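Local coordinates for protein putative NADH-flavin reductase (Lactobacillus casei ATCC 334, PDB 3H2S) that binds NADPH on a Rossmann-type fold and is probably an oxidoreductase of the NADH-flavin reductase kind, at residues His88-Leu93 / Gln143-Asn148; Phe102-Ala107 / Arg207-Val212; Asp115-Leu120 / Tyr137-Tyr142; Ile154-Ser159 / Leu197-His202. All blocks are in the same frame, centred on the assembly; numbering follows the deposited sequence.

Interaction 1: His88-Leu93 / Gln143-Asn148; sequences HLVSLL and QFLQMN
V90 pushes its two methyls between three side chains of Q143-N148. CG2 lies 3.7 Å from CE2 of F144, at the edge of the ring and near its plane, so the valine abuts the rim and does not lie over a face. The two side chains come from opposite directions. The same CG2 meets CD2 of L145 at 4.0 Å. The valine divides its work by torsion. CG2 stands beside the backbone N, whereas CG1 is anti to it (chi1 168°) and rests 3.8 Å from CG of N148. All four residues are buried, and contact across the pair is mainly apolar. With V90 cut back to an alanine, a gap would probably open between the F144 rim, the L145 methyl and the N148 amide, and the ring could shift. F102 of strand 99-103 touches L89, V90 and L145. F144 also packs on L83 of its own chain and on L83 of the second subunit, so the contact borders the dimer interface. The arrangement joins the C-terminal ends of helices 80-91 and 132-145, which lie side by side over the mainly parallel sheet as in the three-layer Rossmann fold.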
# COMPACT_ATOMS: atom_id res chain seq x y z
N HIS A 88 4.87 0.48 3.10
CA HIS A 88 6.04 1.35 3.23
C HIS A 88 7.31 0.57 2.90
O HIS A 88 8.19 1.07 2.18
CB HIS A 88 6.14 1.94 4.65
CG HIS A 88 7.25 2.94 4.79
ND1 HIS A 88 7.33 4.06 4.00
CD2 HIS A 88 8.42 2.88 5.48
CE1 HIS A 88 8.45 4.71 4.27
NE2 HIS A 88 9.14 3.99 5.14
N LEU A 89 7.45 -0.61 3.49
CA LEU A 89 8.63 -1.45 3.21
C LEU A 89 8.80 -1.76 1.72
O LEU A 89 9.90 -1.63 1.17
CB LEU A 89 8.57 -2.76 4.02
CG LEU A 89 9.81 -3.66 3.85
CD1 LEU A 89 11.13 -2.88 4.02
CD2 LEU A 89 9.77 -4.86 4.80
N VAL A 90 7.73 -2.22 1.09
CA VAL A 90 7.74 -2.45 -0.36
C VAL A 90 8.20 -1.22 -1.14
O VAL A 90 9.01 -1.33 -2.08
CB VAL A 90 6.36 -2.96 -0.88
CG1 VAL A 90 6.31 -2.93 -2.42
CG2 VAL A 90 6.12 -4.40 -0.37
N SER A 91 7.79 -0.04 -0.71
CA SER A 91 8.14 1.17 -1.44
C SER A 91 9.64 1.45 -1.39
O SER A 91 10.17 2.14 -2.27
CB SER A 91 7.36 2.37 -0.90
OG SER A 91 7.95 2.89 0.29
N LEU A 92 10.32 0.87 -0.41
CA LEU A 92 11.77 1.07 -0.26
C LEU A 92 12.55 0.01 -1.03
O LEU A 92 13.78 0.06 -1.09
CB LEU A 92 12.17 0.99 1.22
CG LEU A 92 11.42 1.90 2.20
CD1 LEU A 92 11.89 1.64 3.63
CD2 LEU A 92 11.66 3.36 1.81
N LEU A 93 11.85 -1.00 -1.53
CA LEU A 93 12.53 -2.11 -2.19
C LEU A 93 12.42 -2.10 -3.71
O LEU A 93 12.82 -3.06 -4.36
CB LEU A 93 12.04 -3.43 -1.62
CG LEU A 93 12.11 -3.52 -0.10
CD1 LEU A 93 11.60 -4.85 0.35
CD2 LEU A 93 13.55 -3.28 0.37
N GLN A 143 -2.87 -9.56 0.15
CA GLN A 143 -3.34 -9.23 -1.19
C GLN A 143 -2.48 -8.12 -1.80
O GLN A 143 -2.23 -8.13 -3.01
CB GLN A 143 -4.79 -8.78 -1.14
CG GLN A 143 -5.78 -9.89 -0.78
CD GLN A 143 -7.21 -9.44 -0.96
OE1 GLN A 143 -7.98 -10.08 -1.67
NE2 GLN A 143 -7.52 -8.25 -0.45
N PHE A 144 -2.08 -7.16 -0.97
CA PHE A 144 -1.21 -6.07 -1.44
C PHE A 144 0.12 -6.61 -1.97
O PHE A 144 0.62 -6.16 -3.00
CB PHE A 144 -0.92 -5.07 -0.32
CG PHE A 144 0.23 -4.16 -0.62
CD1 PHE A 144 0.08 -3.09 -1.48
CD2 PHE A 144 1.49 -4.40 -0.06
CE1 PHE A 144 1.16 -2.28 -1.83
CE2 PHE A 144 2.56 -3.56 -0.34
CZ PHE A 144 2.40 -2.52 -1.25
N LEU A 145 0.71 -7.55 -1.24
CA LEU A 145 2.00 -8.10 -1.66
C LEU A 145 1.94 -8.65 -3.09
O LEU A 145 2.84 -8.41 -3.90
CB LEU A 145 2.48 -9.17 -0.68
CG LEU A 145 2.92 -8.71 0.71
CD1 LEU A 145 3.26 -9.92 1.58
CD2 LEU A 145 4.08 -7.73 0.69
N GLN A 146 0.83 -9.29 -3.43
CA GLN A 146 0.67 -9.93 -4.75
C GLN A 146 0.56 -8.92 -5.89
O GLN A 146 0.64 -9.30 -7.05
CB GLN A 146 -0.55 -10.84 -4.75
CG GLN A 146 -0.39 -12.03 -3.81
CD GLN A 146 -1.67 -12.81 -3.68
OE1 GLN A 146 -2.41 -12.65 -2.71
NE2 GLN A 146 -2.00 -13.57 -4.72
N MSE A 147 0.36 -7.65 -5.55
CA MSE A 147 0.33 -6.58 -6.55
C MSE A 147 1.74 -6.22 -7.04
O MSE A 147 1.91 -5.36 -7.91
CB MSE A 147 -0.31 -5.32 -5.96
CG MSE A 147 -1.74 -5.51 -5.51
SE MSE A 147 -2.38 -3.90 -4.60
CE MSE A 147 -4.25 -4.36 -4.53
N ASN A 148 2.74 -6.85 -6.43
CA ASN A 148 4.12 -6.45 -6.64
C ASN A 148 4.99 -7.55 -7.23
O ASN A 148 5.68 -8.26 -6.51
CB ASN A 148 4.70 -5.91 -5.32
CG ASN A 148 3.88 -4.77 -4.75
OD1 ASN A 148 3.04 -4.98 -3.86
ND2 ASN A 148 3.96 -3.61 -5.40

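Interaction 2: Phe102-Ala107 / Arg207-Val212; sequences FILGSA and RDRIVV. With NDP (NADPH dihydro-nicotinamide-adenine-dinucleotide phosphate), chain C.
Apolar contact between the segments is small and rests on L104 and R209. The methyl CD1 of L104 touches CG of R209 at 3.9 Å. It meets the aliphatic root of the arginine and not its charged end. CG of R209 is anti to the backbone N (chi1 -175°), and bends at chi2 and chi3 turn the guanidinium toward the G105 side.

Polar contact gathers round the guanidinium. NH1 of R209 is 4.4 Å from O of G105, too far for a direct bond, but S157 joins the two: its OG is hydrogen-bonded to both atoms. NH1 also bonds to S108, NE makes a salt bridge with D175, and Y142 adds a cation-pi contact. A buried charge is thus met by several partners, which together probably fix its rotation. The backbone N of R209 binds OD1 of the preceding D208 at 2.7 Å, from above the carboxylate plane.

Contact with the cofactor falls to F102-A107. The backbone N of S106 donates to the carboxamide O7N of NADPH at 2.7 Å, with a bent N-H...O angle of 137°. I103 lays CG2 against the ribose, 3.5 Å from O4D.

Strand 153-158 runs between strands 99-103 and 209-214 in the sheet, so the two segments are next-but-one neighbours. Helix 132-145 covers L104 through E141 and Y142, while helix 189-201 packs on I103, I210 and V212.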
# COMPACT_ATOMS: atom_id res chain seq x y z
N PHE A 102 7.64 -11.39 4.92
CA PHE A 102 6.52 -10.85 5.71
C PHE A 102 5.83 -12.00 6.42
O PHE A 102 5.53 -13.03 5.80
CB PHE A 102 5.51 -10.15 4.80
CG PHE A 102 6.06 -8.95 4.10
CD1 PHE A 102 5.88 -7.69 4.63
CD2 PHE A 102 6.79 -9.09 2.92
CE1 PHE A 102 6.42 -6.56 4.01
CE2 PHE A 102 7.38 -7.98 2.31
CZ PHE A 102 7.18 -6.71 2.85
N ILE A 103 5.69 -11.86 7.74
CA ILE A 103 4.88 -12.78 8.51
C ILE A 103 3.42 -12.34 8.38
O ILE A 103 3.06 -11.21 8.75
CB ILE A 103 5.24 -12.84 10.00
CG1 ILE A 103 6.73 -13.23 10.20
CG2 ILE A 103 4.34 -13.83 10.70
CD1 ILE A 103 7.14 -13.31 11.66
N LEU A 104 2.58 -13.25 7.91
CA LEU A 104 1.18 -12.93 7.64
C LEU A 104 0.30 -13.57 8.71
O LEU A 104 0.77 -13.91 9.80
CB LEU A 104 0.81 -13.40 6.23
CG LEU A 104 1.61 -12.71 5.11
CD1 LEU A 104 1.33 -13.38 3.76
CD2 LEU A 104 1.32 -11.21 5.04
N GLY A 105 -1.00 -13.63 8.44
CA GLY A 105 -1.94 -14.19 9.40
C GLY A 105 -2.46 -15.53 8.94
O GLY A 105 -2.34 -15.90 7.76
N SER A 106 -3.13 -16.22 9.85
CA SER A 106 -3.75 -17.50 9.57
C SER A 106 -5.06 -17.32 8.80
O SER A 106 -5.50 -18.22 8.08
CB SER A 106 -4.00 -18.22 10.90
OG SER A 106 -3.73 -19.61 10.78
N ALA A 107 -5.69 -16.16 8.93
CA ALA A 107 -7.03 -15.95 8.38
C ALA A 107 -7.07 -15.84 6.85
O ALA A 107 -8.13 -15.94 6.23
CB ALA A 107 -7.68 -14.73 9.02
N ARG A 207 7.82 -14.31 -4.04
CA ARG A 207 6.54 -13.90 -4.64
C ARG A 207 5.48 -14.98 -4.46
O ARG A 207 4.56 -15.11 -5.28
CB ARG A 207 6.72 -13.52 -6.12
CG ARG A 207 7.47 -12.21 -6.36
CD ARG A 207 8.04 -12.17 -7.80
NE ARG A 207 9.24 -11.34 -7.86
CZ ARG A 207 10.44 -11.79 -8.21
NH1 ARG A 207 10.60 -13.02 -8.66
NH2 ARG A 207 11.47 -10.95 -8.21
N ASP A 208 5.58 -15.71 -3.37
CA ASP A 208 4.61 -16.74 -3.04
C ASP A 208 4.37 -16.67 -1.53
O ASP A 208 5.10 -16.00 -0.81
CB ASP A 208 5.14 -18.11 -3.44
CG ASP A 208 4.03 -19.13 -3.68
OD1 ASP A 208 2.86 -18.85 -3.34
OD2 ASP A 208 4.35 -20.24 -4.15
N ARG A 209 3.34 -17.37 -1.08
CA ARG A 209 3.07 -17.49 0.35
C ARG A 209 3.13 -18.96 0.73
O ARG A 209 2.61 -19.81 0.02
CB ARG A 209 1.68 -16.94 0.67
CG ARG A 209 1.38 -16.92 2.16
CD ARG A 209 0.66 -18.16 2.63
NE ARG A 209 -0.64 -18.30 1.99
CZ ARG A 209 -1.75 -17.72 2.43
NH1 ARG A 209 -1.73 -17.01 3.56
NH2 ARG A 209 -2.89 -17.84 1.75
N ILE A 210 3.85 -19.26 1.81
CA ILE A 210 3.80 -20.57 2.43
C ILE A 210 3.22 -20.51 3.85
O ILE A 210 3.07 -19.44 4.41
CB ILE A 210 5.17 -21.25 2.42
CG1 ILE A 210 6.21 -20.38 3.14
CG2 ILE A 210 5.60 -21.57 0.97
CD1 ILE A 210 7.53 -21.12 3.46
N VAL A 211 2.82 -21.66 4.38
CA VAL A 211 2.35 -21.74 5.76
C VAL A 211 3.24 -22.78 6.44
O VAL A 211 3.63 -23.76 5.81
CB VAL A 211 0.88 -22.21 5.84
CG1 VAL A 211 0.66 -23.49 5.03
CG2 VAL A 211 0.45 -22.41 7.29
N VAL A 212 3.49 -22.60 7.73
CA VAL A 212 4.34 -23.55 8.45
C VAL A 212 3.72 -24.01 9.76
O VAL A 212 3.04 -23.24 10.43
CB VAL A 212 5.76 -22.98 8.69
CG1 VAL A 212 6.51 -22.88 7.38
CG2 VAL A 212 5.69 -21.61 9.35
PA NDP C . 4.65 -8.95 19.09
O1A NDP C . 3.29 -8.46 19.66
O2A NDP C . 5.54 -9.76 19.97
O5B NDP C . 5.26 -7.39 18.81
C5B NDP C . 5.73 -7.31 17.44
C4B NDP C . 6.67 -6.06 17.27
O4B NDP C . 5.87 -4.96 16.87
C3B NDP C . 7.35 -5.61 18.61
O3B NDP C . 8.72 -5.56 18.35
C2B NDP C . 6.74 -4.16 18.82
O2B NDP C . 7.55 -3.23 19.46
C1B NDP C . 6.49 -3.79 17.33
N9A NDP C . 5.48 -2.72 17.23
C8A NDP C . 4.12 -2.87 17.58
N7A NDP C . 3.40 -1.76 17.37
C5A NDP C . 4.32 -0.85 16.82
C6A NDP C . 4.13 0.47 16.37
N6A NDP C . 2.90 1.03 16.50
N1A NDP C . 5.25 1.24 16.11
C2A NDP C . 6.44 0.58 16.00
N3A NDP C . 6.71 -0.75 16.21
C4A NDP C . 5.62 -1.42 16.71
O3 NDP C . 4.09 -9.86 17.92
PN NDP C . 4.21 -11.38 17.38
O1N NDP C . 5.70 -11.76 17.33
O2N NDP C . 3.43 -12.17 18.39
O5D NDP C . 3.64 -11.52 15.86
C5D NDP C . 4.49 -11.38 14.71
C4D NDP C . 3.62 -11.61 13.47
O4D NDP C . 2.94 -12.83 13.70
C3D NDP C . 2.55 -10.53 13.12
O3D NDP C . 2.40 -10.43 11.75
C2D NDP C . 1.28 -11.14 13.84
O2D NDP C . 0.09 -10.74 13.20
C1D NDP C . 1.55 -12.65 13.51
N1N NDP C . 0.69 -13.53 14.29
C2N NDP C . -0.31 -14.28 13.54
C3N NDP C . -1.35 -15.00 14.40
C7N NDP C . -1.98 -16.13 13.61
O7N NDP C . -2.27 -15.96 12.43
N7N NDP C . -2.38 -17.28 14.28
C4N NDP C . -1.00 -15.37 15.82
C5N NDP C . -0.17 -14.34 16.55
C6N NDP C . 0.74 -13.46 15.74
P2B NDP C . 7.71 -3.26 21.08
O1X NDP C . 8.56 -4.52 21.48
O2X NDP C . 8.65 -2.05 21.44
O3X NDP C . 6.40 -3.24 21.79

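Interaction 3: Asp115-Leu120 / Tyr137-Tyr142; sequences DHPMIL and YQYYEY. With NDP (NADPH dihydro-nicotinamide-adenine-dinucleotide phosphate), chain C.
The 3-10 segment that begins at M118, with L120 N bonded to P117 O at 3.2 Å, faces helix 132-145, and the nearest CA atoms, those of I119 and Y139, are 7.9 Å apart. It belongs to the long connection between strand 99-103 and this helix, part of a beta-alpha-beta crossover of the Rossmann fold. Y139 carries the contact. Its CG is anti to the backbone N (chi1 171°), which carries the ring out to three residues. I119 makes a CH-pi contact: CG2 sits over one face, 3.9 Å from the centroid and 14° off the ring normal. P117 meets the ring obliquely, with CG 3.9 Å from CE1. L120, whose side chain runs at about a right angle to the tyrosine, brings CD2 to 3.7 Å from the Y139 hydroxyl OH.

One residue earlier, Q138 serves the cofactor. OE1 of Q138 accepts from the ribose hydroxyl O2D at 2.7 Å, and NE2 donates to O3D at 3.1 Å. E141 is a second-shell residue: its OE1 receives NE2 of Q138 at 3.0 Å on the syn side, which probably sets the turn of the amide. A leucine at Q138 would probably leave the nicotinamide ribose hydroxyls without these partners and E141 without its amide donor. NE2 of Q138 also makes a weak bond to the I103 carbonyl O.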
# COMPACT_ATOMS: atom_id res chain seq x y z
N ASP A 115 -10.87 -23.92 -0.82
CA ASP A 115 -10.02 -23.43 -1.89
C ASP A 115 -9.93 -21.91 -1.90
O ASP A 115 -9.51 -21.32 -2.89
CB ASP A 115 -10.52 -23.95 -3.25
CG ASP A 115 -11.88 -23.39 -3.63
OD1 ASP A 115 -12.48 -22.67 -2.82
OD2 ASP A 115 -12.31 -23.58 -4.79
N HIS A 116 -10.22 -21.28 -0.76
CA HIS A 116 -10.22 -19.82 -0.66
C HIS A 116 -10.01 -19.40 0.80
O HIS A 116 -10.22 -20.19 1.71
CB HIS A 116 -11.54 -19.25 -1.19
CG HIS A 116 -12.73 -19.67 -0.39
ND1 HIS A 116 -13.27 -20.94 -0.48
CD2 HIS A 116 -13.41 -19.05 0.61
CE1 HIS A 116 -14.27 -21.06 0.38
NE2 HIS A 116 -14.37 -19.93 1.05
N PRO A 117 -9.48 -18.18 1.00
CA PRO A 117 -9.15 -17.70 2.35
C PRO A 117 -10.34 -17.74 3.30
O PRO A 117 -11.46 -17.36 2.93
CB PRO A 117 -8.72 -16.24 2.10
CG PRO A 117 -8.32 -16.18 0.65
CD PRO A 117 -9.18 -17.19 -0.05
N MSE A 118 -10.12 -18.25 4.51
CA MSE A 118 -11.22 -18.55 5.42
C MSE A 118 -11.93 -17.28 5.89
O MSE A 118 -13.11 -17.32 6.23
CB MSE A 118 -10.72 -19.34 6.63
CG MSE A 118 -9.77 -18.56 7.54
SE MSE A 118 -9.21 -19.62 9.11
CE MSE A 118 -7.86 -20.75 8.23
N ILE A 119 -11.20 -16.17 5.93
CA ILE A 119 -11.78 -14.88 6.35
C ILE A 119 -13.00 -14.51 5.51
O ILE A 119 -13.90 -13.83 5.98
CB ILE A 119 -10.74 -13.72 6.28
CG1 ILE A 119 -11.26 -12.47 6.99
CG2 ILE A 119 -10.36 -13.40 4.84
CD1 ILE A 119 -10.19 -11.38 7.17
N LEU A 120 -13.03 -14.98 4.27
CA LEU A 120 -14.16 -14.67 3.38
C LEU A 120 -15.46 -15.31 3.88
O LEU A 120 -16.54 -14.83 3.56
CB LEU A 120 -13.86 -15.14 1.96
CG LEU A 120 -12.61 -14.51 1.32
CD1 LEU A 120 -12.41 -15.05 -0.07
CD2 LEU A 120 -12.74 -13.00 1.30
N TYR A 137 -6.75 -6.64 8.08
CA TYR A 137 -5.67 -5.88 7.45
C TYR A 137 -4.46 -6.73 7.06
O TYR A 137 -3.78 -6.41 6.09
CB TYR A 137 -5.27 -4.68 8.30
CG TYR A 137 -6.17 -3.50 8.05
CD1 TYR A 137 -7.12 -3.10 9.00
CD2 TYR A 137 -6.03 -2.75 6.90
CE1 TYR A 137 -7.92 -1.98 8.79
CE2 TYR A 137 -6.80 -1.61 6.69
CZ TYR A 137 -7.73 -1.23 7.63
OH TYR A 137 -8.45 -0.09 7.41
N GLN A 138 -4.25 -7.85 7.74
CA GLN A 138 -3.23 -8.81 7.30
C GLN A 138 -3.66 -9.59 6.07
O GLN A 138 -2.82 -10.00 5.26
CB GLN A 138 -2.84 -9.77 8.42
CG GLN A 138 -1.97 -9.12 9.45
CD GLN A 138 -0.89 -10.04 9.95
OE1 GLN A 138 -1.14 -10.89 10.80
NE2 GLN A 138 0.33 -9.84 9.47
N TYR A 139 -4.96 -9.85 5.95
CA TYR A 139 -5.49 -10.39 4.71
C TYR A 139 -5.22 -9.40 3.56
O TYR A 139 -4.71 -9.78 2.52
CB TYR A 139 -6.99 -10.65 4.86
CG TYR A 139 -7.67 -11.01 3.56
CD1 TYR A 139 -7.33 -12.17 2.89
CD2 TYR A 139 -8.57 -10.14 2.97
CE1 TYR A 139 -7.92 -12.48 1.66
CE2 TYR A 139 -9.21 -10.47 1.78
CZ TYR A 139 -8.89 -11.65 1.14
OH TYR A 139 -9.49 -11.96 -0.07
N TYR A 140 -5.53 -8.13 3.78
CA TYR A 140 -5.20 -7.07 2.81
C TYR A 140 -3.69 -6.97 2.54
O TYR A 140 -3.28 -6.74 1.40
CB TYR A 140 -5.75 -5.73 3.27
CG TYR A 140 -7.28 -5.63 3.28
CD1 TYR A 140 -8.06 -6.35 2.39
CD2 TYR A 140 -7.91 -4.73 4.12
CE1 TYR A 140 -9.45 -6.19 2.35
CE2 TYR A 140 -9.30 -4.57 4.12
CZ TYR A 140 -10.06 -5.30 3.22
OH TYR A 140 -11.42 -5.14 3.21
N GLU A 141 -2.88 -7.08 3.59
CA GLU A 141 -1.41 -7.07 3.43
C GLU A 141 -0.96 -8.18 2.48
O GLU A 141 -0.18 -7.94 1.56
CB GLU A 141 -0.74 -7.23 4.80
CG GLU A 141 0.78 -7.39 4.74
CD GLU A 141 1.40 -7.70 6.09
OE1 GLU A 141 0.66 -8.02 7.07
OE2 GLU A 141 2.64 -7.69 6.16
N TYR A 142 -1.54 -9.36 2.65
CA TYR A 142 -1.28 -10.49 1.76
C TYR A 142 -1.71 -10.19 0.32
O TYR A 142 -1.01 -10.51 -0.63
CB TYR A 142 -2.03 -11.71 2.29
CG TYR A 142 -2.17 -12.82 1.29
CD1 TYR A 142 -3.43 -13.29 0.93
CD2 TYR A 142 -1.06 -13.47 0.79
CE1 TYR A 142 -3.58 -14.35 0.06
CE2 TYR A 142 -1.19 -14.56 -0.06
CZ TYR A 142 -2.46 -15.00 -0.41
OH TYR A 142 -2.61 -16.06 -1.27
PA NDP C . 4.65 -8.95 19.09
O1A NDP C . 3.29 -8.46 19.66
O2A NDP C . 5.54 -9.76 19.97
O5B NDP C . 5.26 -7.39 18.81
C5B NDP C . 5.73 -7.31 17.44
C4B NDP C . 6.67 -6.06 17.27
O4B NDP C . 5.87 -4.96 16.87
C3B NDP C . 7.35 -5.61 18.61
O3B NDP C . 8.72 -5.56 18.35
C2B NDP C . 6.74 -4.16 18.82
O2B NDP C . 7.55 -3.23 19.46
C1B NDP C . 6.49 -3.79 17.33
N9A NDP C . 5.48 -2.72 17.23
C8A NDP C . 4.12 -2.87 17.58
N7A NDP C . 3.40 -1.76 17.37
C5A NDP C . 4.32 -0.85 16.82
C6A NDP C . 4.13 0.47 16.37
N6A NDP C . 2.90 1.03 16.50
N1A NDP C . 5.25 1.24 16.11
C2A NDP C . 6.44 0.58 16.00
N3A NDP C . 6.71 -0.75 16.21
C4A NDP C . 5.62 -1.42 16.71
O3 NDP C . 4.09 -9.86 17.92
PN NDP C . 4.21 -11.38 17.38
O1N NDP C . 5.70 -11.76 17.33
O2N NDP C . 3.43 -12.17 18.39
O5D NDP C . 3.64 -11.52 15.86
C5D NDP C . 4.49 -11.38 14.71
C4D NDP C . 3.62 -11.61 13.47
O4D NDP C . 2.94 -12.83 13.70
C3D NDP C . 2.55 -10.53 13.12
O3D NDP C . 2.40 -10.43 11.75
C2D NDP C . 1.28 -11.14 13.84
O2D NDP C . 0.09 -10.74 13.20
C1D NDP C . 1.55 -12.65 13.51
N1N NDP C . 0.69 -13.53 14.29
C2N NDP C . -0.31 -14.28 13.54
C3N NDP C . -1.35 -15.00 14.40
C7N NDP C . -1.98 -16.13 13.61
O7N NDP C . -2.27 -15.96 12.43
N7N NDP C . -2.38 -17.28 14.28
C4N NDP C . -1.00 -15.37 15.82
C5N NDP C . -0.17 -14.34 16.55
C6N NDP C . 0.74 -13.46 15.74
P2B NDP C . 7.71 -3.26 21.08
O1X NDP C . 8.56 -4.52 21.48
O2X NDP C . 8.65 -2.05 21.44
O3X NDP C . 6.40 -3.24 21.79

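Interaction 4: Ile154-Ser159 / Leu197-His202; sequences IGISPS and LDQLEH
OE1 of Q199 is gripped by two backbone N-H groups just beyond the segment, those of T204 and A205. This amide oxygen is buried, and the pair of donors satisfies it where the chain leaves helix 189-201. CD1 of I154 comes up to the same oxygen at 4.1 Å, a packing contact only. The glutamine is bent. CG lies anti to the carbonyl carbon, and a turn at chi2 (-65°) bends the chain so that its aliphatic part lies against the strand. CB of Q199 is 4.2 Å from CD1 of I154, and CG is 4.3 Å from CD1 of I156. The two isoleucines, two residues apart on the strand, point the same way, toward the helix. Each offers CD1, the end of its longer branch, to the glutamine. The nearest CA atoms, those of I154 and Q199, are 8.2 Å apart.

I156 also packs on M192 and I196 of the same helix, and I210 touches both I156 and Q199. Farther along the segment, P158 and S159 touch NADPH. Isoleucines of a central parallel strand thus lie under a covering helix, the beta-alpha packing of a Rossmann fold, with the chain beyond I156 reaching the cofactor.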
# COMPACT_ATOMS: atom_id res chain seq x y z
N ILE A 154 8.48 -12.41 0.21
CA ILE A 154 8.09 -13.77 0.55
C ILE A 154 7.09 -13.68 1.71
O ILE A 154 7.31 -12.97 2.68
CB ILE A 154 9.30 -14.61 1.00
CG1 ILE A 154 10.34 -14.76 -0.12
CG2 ILE A 154 8.85 -16.01 1.47
CD1 ILE A 154 11.70 -15.24 0.39
N GLY A 155 5.94 -14.34 1.56
CA GLY A 155 4.96 -14.38 2.64
C GLY A 155 4.97 -15.70 3.38
O GLY A 155 5.08 -16.78 2.76
N ILE A 156 4.96 -15.64 4.71
CA ILE A 156 4.84 -16.83 5.52
C ILE A 156 3.75 -16.65 6.58
O ILE A 156 3.82 -15.74 7.43
CB ILE A 156 6.16 -17.18 6.25
CG1 ILE A 156 7.32 -17.28 5.25
CG2 ILE A 156 6.00 -18.49 7.02
CD1 ILE A 156 8.67 -17.56 5.91
N SER A 157 2.74 -17.51 6.51
CA SER A 157 1.66 -17.49 7.48
C SER A 157 1.98 -18.52 8.55
O SER A 157 2.41 -19.65 8.23
CB SER A 157 0.32 -17.83 6.82
OG SER A 157 -0.17 -16.74 6.07
N PRO A 158 1.68 -18.19 9.82
CA PRO A 158 1.70 -19.15 10.90
C PRO A 158 0.53 -20.11 10.77
O PRO A 158 -0.46 -19.80 10.11
CB PRO A 158 1.56 -18.29 12.17
CG PRO A 158 1.61 -16.84 11.71
CD PRO A 158 1.23 -16.85 10.27
N SER A 159 0.59 -21.21 11.50
CA SER A 159 -0.60 -21.99 11.82
C SER A 159 -1.49 -21.18 12.76
O SER A 159 -1.09 -20.14 13.27
CB SER A 159 -0.18 -23.29 12.50
OG SER A 159 0.72 -24.01 11.68
N LEU A 197 14.63 -18.01 8.22
CA LEU A 197 16.04 -18.04 7.89
C LEU A 197 16.32 -19.05 6.79
O LEU A 197 17.18 -18.81 5.95
CB LEU A 197 16.91 -18.33 9.12
CG LEU A 197 17.45 -17.08 9.83
CD1 LEU A 197 18.30 -16.23 8.89
CD2 LEU A 197 16.31 -16.26 10.42
N ASP A 198 15.54 -20.13 6.75
CA ASP A 198 15.66 -21.09 5.65
C ASP A 198 15.39 -20.41 4.32
O ASP A 198 16.09 -20.65 3.34
CB ASP A 198 14.70 -22.27 5.84
CG ASP A 198 15.26 -23.33 6.78
OD1 ASP A 198 16.42 -23.19 7.22
OD2 ASP A 198 14.54 -24.30 7.07
N GLN A 199 14.32 -19.62 4.27
CA GLN A 199 13.97 -18.90 3.03
C GLN A 199 15.02 -17.86 2.68
O GLN A 199 15.33 -17.66 1.52
CB GLN A 199 12.59 -18.25 3.17
CG GLN A 199 11.44 -19.23 3.08
CD GLN A 199 11.34 -19.89 1.71
OE1 GLN A 199 11.67 -19.29 0.69
NE2 GLN A 199 10.98 -21.16 1.70
N LEU A 200 15.51 -17.12 3.68
CA LEU A 200 16.55 -16.12 3.43
C LEU A 200 17.81 -16.75 2.82
O LEU A 200 18.42 -16.19 1.91
CB LEU A 200 16.90 -15.40 4.73
CG LEU A 200 16.39 -13.97 4.95
CD1 LEU A 200 15.21 -13.62 4.07
CD2 LEU A 200 16.15 -13.66 6.42
N GLU A 201 18.19 -17.92 3.33
CA GLU A 201 19.42 -18.58 2.88
C GLU A 201 19.21 -19.32 1.57
O GLU A 201 20.10 -19.35 0.73
CB GLU A 201 19.99 -19.51 3.96
CG GLU A 201 20.55 -18.76 5.16
CD GLU A 201 21.26 -19.67 6.16
OE1 GLU A 201 20.81 -20.84 6.33
OE2 GLU A 201 22.29 -19.25 6.73
N HIS A 202 18.00 -19.84 1.38
CA HIS A 202 17.66 -20.57 0.15
C HIS A 202 16.23 -20.24 -0.27
O HIS A 202 15.29 -20.96 0.10
CB HIS A 202 17.77 -22.08 0.37
CG HIS A 202 19.18 -22.59 0.35
ND1 HIS A 202 19.51 -23.81 -0.20
CD2 HIS A 202 20.31 -22.11 0.93
CE1 HIS A 202 20.80 -24.04 -0.01
NE2 HIS A 202 21.31 -23.02 0.66

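Interactions 2 and 4 lie on the sheet itself; interactions 1 and 3 share helix 132-145, which packs on it. Interactions 2 and 4 have centres 8 Å apart and share neighbouring strands: F102 N bonds I154 O at 2.8 Å, and S159 OG lies 2.7 Å from V212 O. Interaction 1 meets interaction 2 where L145 CD2 touches F102 CE2 at 3.7 Å. Interaction 3 is nested in the loop closed by interaction 2 and joins it through A107 O and I119 N, 3.1 Å apart. Interactions 2 and 3 bind NADPH directly, at the carboxamide and the ribose. In interaction 4 the cofactor touches P158 and S159. Interaction 1 stays back, with the L145 side chain about 10 Å from NADPH.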